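Local coordinates for naphthalene dioxygenase large subunit (Rhodococcus sp., PDB 2B1X), which is the large (alpha) subunit of a Rieske-type non-haem iron oxygenase, carrying an Fe2S2 cluster and a separate iron site, at residues S19-P24 with N423-L428. Sequence-based numbering, arbitrary orientation.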
ATOM      1  N   SER A  19      27.138  18.728  25.481  1.00 18.81           N
ATOM      2  CA  SER A  19      27.280  18.697  26.943  1.00 18.73           C
ATOM      3  C   SER A  19      27.037  17.279  27.478  1.00 18.11           C
ATOM      4  O   SER A  19      27.985  16.616  27.897  1.00 18.28           O
ATOM      5  CB  SER A  19      26.390  19.734  27.616  1.00 18.38           C
ATOM      6  OG  SER A  19      25.070  19.588  27.137  1.00 23.58           O
ATOM      7  N   ASP A  20      25.785  16.807  27.432  1.00 17.77           N
ATOM      8  CA  ASP A  20      25.463  15.412  27.771  1.00 16.86           C
ATOM      9  C   ASP A  20      26.012  14.419  26.731  1.00 15.60           C
ATOM     10  O   ASP A  20      26.147  13.251  27.029  1.00 15.08           O
ATOM     11  CB  ASP A  20      23.933  15.217  27.893  1.00 17.60           C
ATOM     12  CG  ASP A  20      23.337  15.902  29.119  1.00 20.10           C
ATOM     13  OD1 ASP A  20      24.102  16.413  29.975  1.00 20.89           O
ATOM     14  OD2 ASP A  20      22.106  15.991  29.325  1.00 22.57           O
ATOM     15  N   TRP A  21      26.319  14.904  25.519  1.00 15.07           N
ATOM     16  CA  TRP A  21      26.619  14.055  24.350  1.00 14.60           C
ATOM     17  C   TRP A  21      25.445  13.105  24.020  1.00 14.09           C
ATOM     18  O   TRP A  21      25.649  11.902  23.821  1.00 12.83           O
ATOM     19  CB  TRP A  21      27.926  13.262  24.530  1.00 13.93           C
ATOM     20  CG  TRP A  21      29.207  14.113  24.605  1.00 15.06           C
ATOM     21  CD1 TRP A  21      29.294  15.434  24.971  1.00 15.79           C
ATOM     22  CD2 TRP A  21      30.549  13.700  24.295  1.00 14.81           C
ATOM     23  NE1 TRP A  21      30.603  15.858  24.922  1.00 17.05           N
ATOM     24  CE2 TRP A  21      31.399  14.815  24.525  1.00 16.15           C
ATOM     25  CE3 TRP A  21      31.132  12.490  23.887  1.00 15.14           C
ATOM     26  CZ2 TRP A  21      32.793  14.768  24.324  1.00 15.59           C
ATOM     27  CZ3 TRP A  21      32.515  12.434  23.705  1.00 15.56           C
ATOM     28  CH2 TRP A  21      33.330  13.576  23.915  1.00 15.46           C
ATOM     29  N   THR A  22      24.233  13.649  24.031  1.00 13.79           N
ATOM     30  CA  THR A  22      23.042  12.915  23.602  1.00 14.61           C
ATOM     31  C   THR A  22      22.334  13.726  22.541  1.00 14.37           C
ATOM     32  O   THR A  22      22.659  14.889  22.345  1.00 14.93           O
ATOM     33  CB  THR A  22      22.072  12.617  24.756  1.00 14.16           C
ATOM     34  OG1 THR A  22      21.504  13.841  25.237  1.00 15.47           O
ATOM     35  CG2 THR A  22      22.800  12.003  25.972  1.00 15.13           C
ATOM     36  N   VAL A  23      21.376  13.111  21.861  1.00 14.67           N
ATOM     37  CA  VAL A  23      20.553  13.797  20.842  1.00 14.36           C
ATOM     38  C   VAL A  23      19.116  13.290  21.027  1.00 14.64           C
ATOM     39  O   VAL A  23      18.959  12.103  21.304  1.00 14.58           O
ATOM     40  CB  VAL A  23      21.089  13.499  19.388  1.00 14.47           C
ATOM     41  CG1 VAL A  23      20.111  14.039  18.288  1.00 15.51           C
ATOM     42  CG2 VAL A  23      22.432  14.123  19.189  1.00 12.67           C
ATOM     43  N   PRO A  24      18.092  14.160  20.927  1.00 14.49           N
ATOM     44  CA  PRO A  24      16.687  13.729  21.003  1.00 14.40           C
ATOM     45  C   PRO A  24      16.299  12.678  19.975  1.00 14.02           C
ATOM     46  O   PRO A  24      16.580  12.820  18.792  1.00 14.22           O
ATOM     47  CB  PRO A  24      15.903  15.015  20.705  1.00 14.64           C
ATOM     48  CG  PRO A  24      16.838  16.113  21.090  1.00 15.60           C
ATOM     49  CD  PRO A  24      18.192  15.627  20.766  1.00 14.77           C
ATOM     50  N   ASN A 423      32.202  12.025  15.384  1.00 11.59           N
ATOM     51  CA  ASN A 423      31.706  12.214  14.012  1.00 11.41           C
ATOM     52  C   ASN A 423      30.186  12.249  13.901  1.00 11.26           C
ATOM     53  O   ASN A 423      29.643  13.147  13.242  1.00 11.85           O
ATOM     54  CB  ASN A 423      32.275  11.169  13.062  1.00 10.87           C
ATOM     55  CG  ASN A 423      33.750  11.333  12.854  1.00 11.66           C
ATOM     56  OD1 ASN A 423      34.380  12.274  13.412  1.00 11.99           O
ATOM     57  ND2 ASN A 423      34.350  10.417  12.038  1.00  9.33           N
ATOM     58  N   GLN A 424      29.507  11.305  14.542  1.00 10.05           N
ATOM     59  CA  GLN A 424      28.026  11.287  14.545  1.00 11.01           C
ATOM     60  C   GLN A 424      27.447  12.557  15.191  1.00 11.17           C
ATOM     61  O   GLN A 424      26.444  13.105  14.726  1.00 10.64           O
ATOM     62  CB  GLN A 424      27.482  10.046  15.266  1.00 10.82           C
ATOM     63  CG  GLN A 424      27.884   8.677  14.639  1.00 11.45           C
ATOM     64  CD  GLN A 424      29.224   8.083  15.130  1.00 12.93           C
ATOM     65  OE1 GLN A 424      30.221   8.789  15.267  1.00 12.18           O
ATOM     66  NE2 GLN A 424      29.234   6.773  15.368  1.00 12.24           N
ATOM     67  N   ARG A 425      28.123  13.035  16.244  1.00 11.06           N
ATOM     68  CA  ARG A 425      27.695  14.238  16.944  1.00 11.41           C
ATOM     69  C   ARG A 425      27.815  15.488  16.077  1.00 10.63           C
ATOM     70  O   ARG A 425      26.937  16.341  16.101  1.00 10.66           O
ATOM     71  CB  ARG A 425      28.536  14.422  18.207  1.00 10.92           C
ATOM     72  CG  ARG A 425      28.031  13.535  19.392  1.00 15.25           C
ATOM     73  CD  ARG A 425      28.433  14.108  20.741  1.00 18.13           C
ATOM     74  NE  ARG A 425      29.819  13.855  20.842  1.00 20.06           N
ATOM     75  CZ  ARG A 425      30.788  14.724  21.054  1.00 21.52           C
ATOM     76  NH1 ARG A 425      30.587  16.023  21.286  1.00 22.11           N
ATOM     77  NH2 ARG A 425      32.005  14.235  21.060  1.00 20.49           N
ATOM     78  N   ASN A 426      28.946  15.604  15.376  1.00 10.21           N
ATOM     79  CA  ASN A 426      29.195  16.665  14.400  1.00 10.51           C
ATOM     80  C   ASN A 426      28.190  16.640  13.245  1.00 10.49           C
ATOM     81  O   ASN A 426      27.765  17.671  12.757  1.00 11.84           O
ATOM     82  CB  ASN A 426      30.625  16.503  13.857  1.00  9.92           C
ATOM     83  CG  ASN A 426      31.009  17.562  12.835  1.00 10.78           C
ATOM     84  OD1 ASN A 426      31.039  18.747  13.134  1.00  9.65           O
ATOM     85  ND2 ASN A 426      31.337  17.127  11.624  1.00 12.46           N
ATOM     86  N   PHE A 427      27.821  15.449  12.799  1.00 11.09           N
ATOM     87  CA  PHE A 427      26.882  15.319  11.696  1.00 11.01           C
ATOM     88  C   PHE A 427      25.519  15.854  12.168  1.00 11.52           C
ATOM     89  O   PHE A 427      24.885  16.657  11.489  1.00 12.00           O
ATOM     90  CB  PHE A 427      26.814  13.839  11.280  1.00 11.32           C
ATOM     91  CG  PHE A 427      25.759  13.532  10.249  1.00 12.00           C
ATOM     92  CD1 PHE A 427      26.107  13.404   8.917  1.00 12.81           C
ATOM     93  CD2 PHE A 427      24.432  13.314  10.633  1.00 10.68           C
ATOM     94  CE1 PHE A 427      25.150  13.090   7.948  1.00 12.05           C
ATOM     95  CE2 PHE A 427      23.457  13.015   9.661  1.00 14.42           C
ATOM     96  CZ  PHE A 427      23.846  12.878   8.315  1.00 11.60           C
ATOM     97  N   LEU A 428      25.088  15.409  13.350  1.00 11.27           N
ATOM     98  CA  LEU A 428      23.771  15.779  13.860  1.00 11.13           C
ATOM     99  C   LEU A 428      23.722  17.216  14.313  1.00 10.82           C
ATOM    100  O   LEU A 428      22.672  17.843  14.251  1.00 11.72           O
ATOM    101  CB  LEU A 428      23.356  14.834  14.999  1.00 10.20           C
ATOM    102  CG  LEU A 428      22.984  13.447  14.495  1.00 10.52           C
ATOM    103  CD1 LEU A 428      22.727  12.507  15.662  1.00 12.29           C
ATOM    104  CD2 LEU A 428      21.790  13.475  13.510  1.00  9.64           C
TER
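The guanidinium of Arg425 lies flat over one face of the Trp21 indole. The two planes are only 12° apart. Their centres are 3.4 Å apart. Arg425 CZ sits 3.5 Å from the centroid of the six-membered ring of Trp21, nearly over the ring centre. This is a cation-pi stack. Arg425 NH2 reaches furthest over the benzo part, with Trp21 CH2 at 3.2 Å. Arg425 NH1 lies over the pyrrole side instead, 3.6 Å from Trp21 NE1. At the base of the stack, Arg425 CD packs 3.9 Å from Trp21 CB. The Arg425 chain leaves the helix and then bends at chi3 (-73°), which turns the guanidinium broadside to the indole. The near-parallel stacking directs its N-H groups along the ring face, not into it. Arg425 NH1 makes a weak hydrogen bond to Val17 O.

Further along, Val23 points at the helix and meets Leu428. Both methyls of the valine border one methyl of the leucine: Leu428 CD1 is 3.9 Å from Val23 CG2 and 4.0 Å from Val23 CG1. Val23 CG1 is anti to the backbone N and CG2 anti to the carbonyl carbon, which sets both methyls against Leu428 CD1. This second contact is purely apolar.

Strand 22-24 pairs antiparallel with strand 392-394, through backbone bonds between Val23 and Leu393. Tyr395, just after that strand, touches Leu428. On another side of helix 422-436, Gln424 and Phe427 pack on helix 204-212. Strand 22-24 and the loop before it thus pack on helix 422-436, the loop through a cation-pi stack and the strand through an apolar contact. The contact joins the N-terminal segment to the C-terminal helix of a Rieske oxygenase alpha subunit, 399 residues apart in sequence.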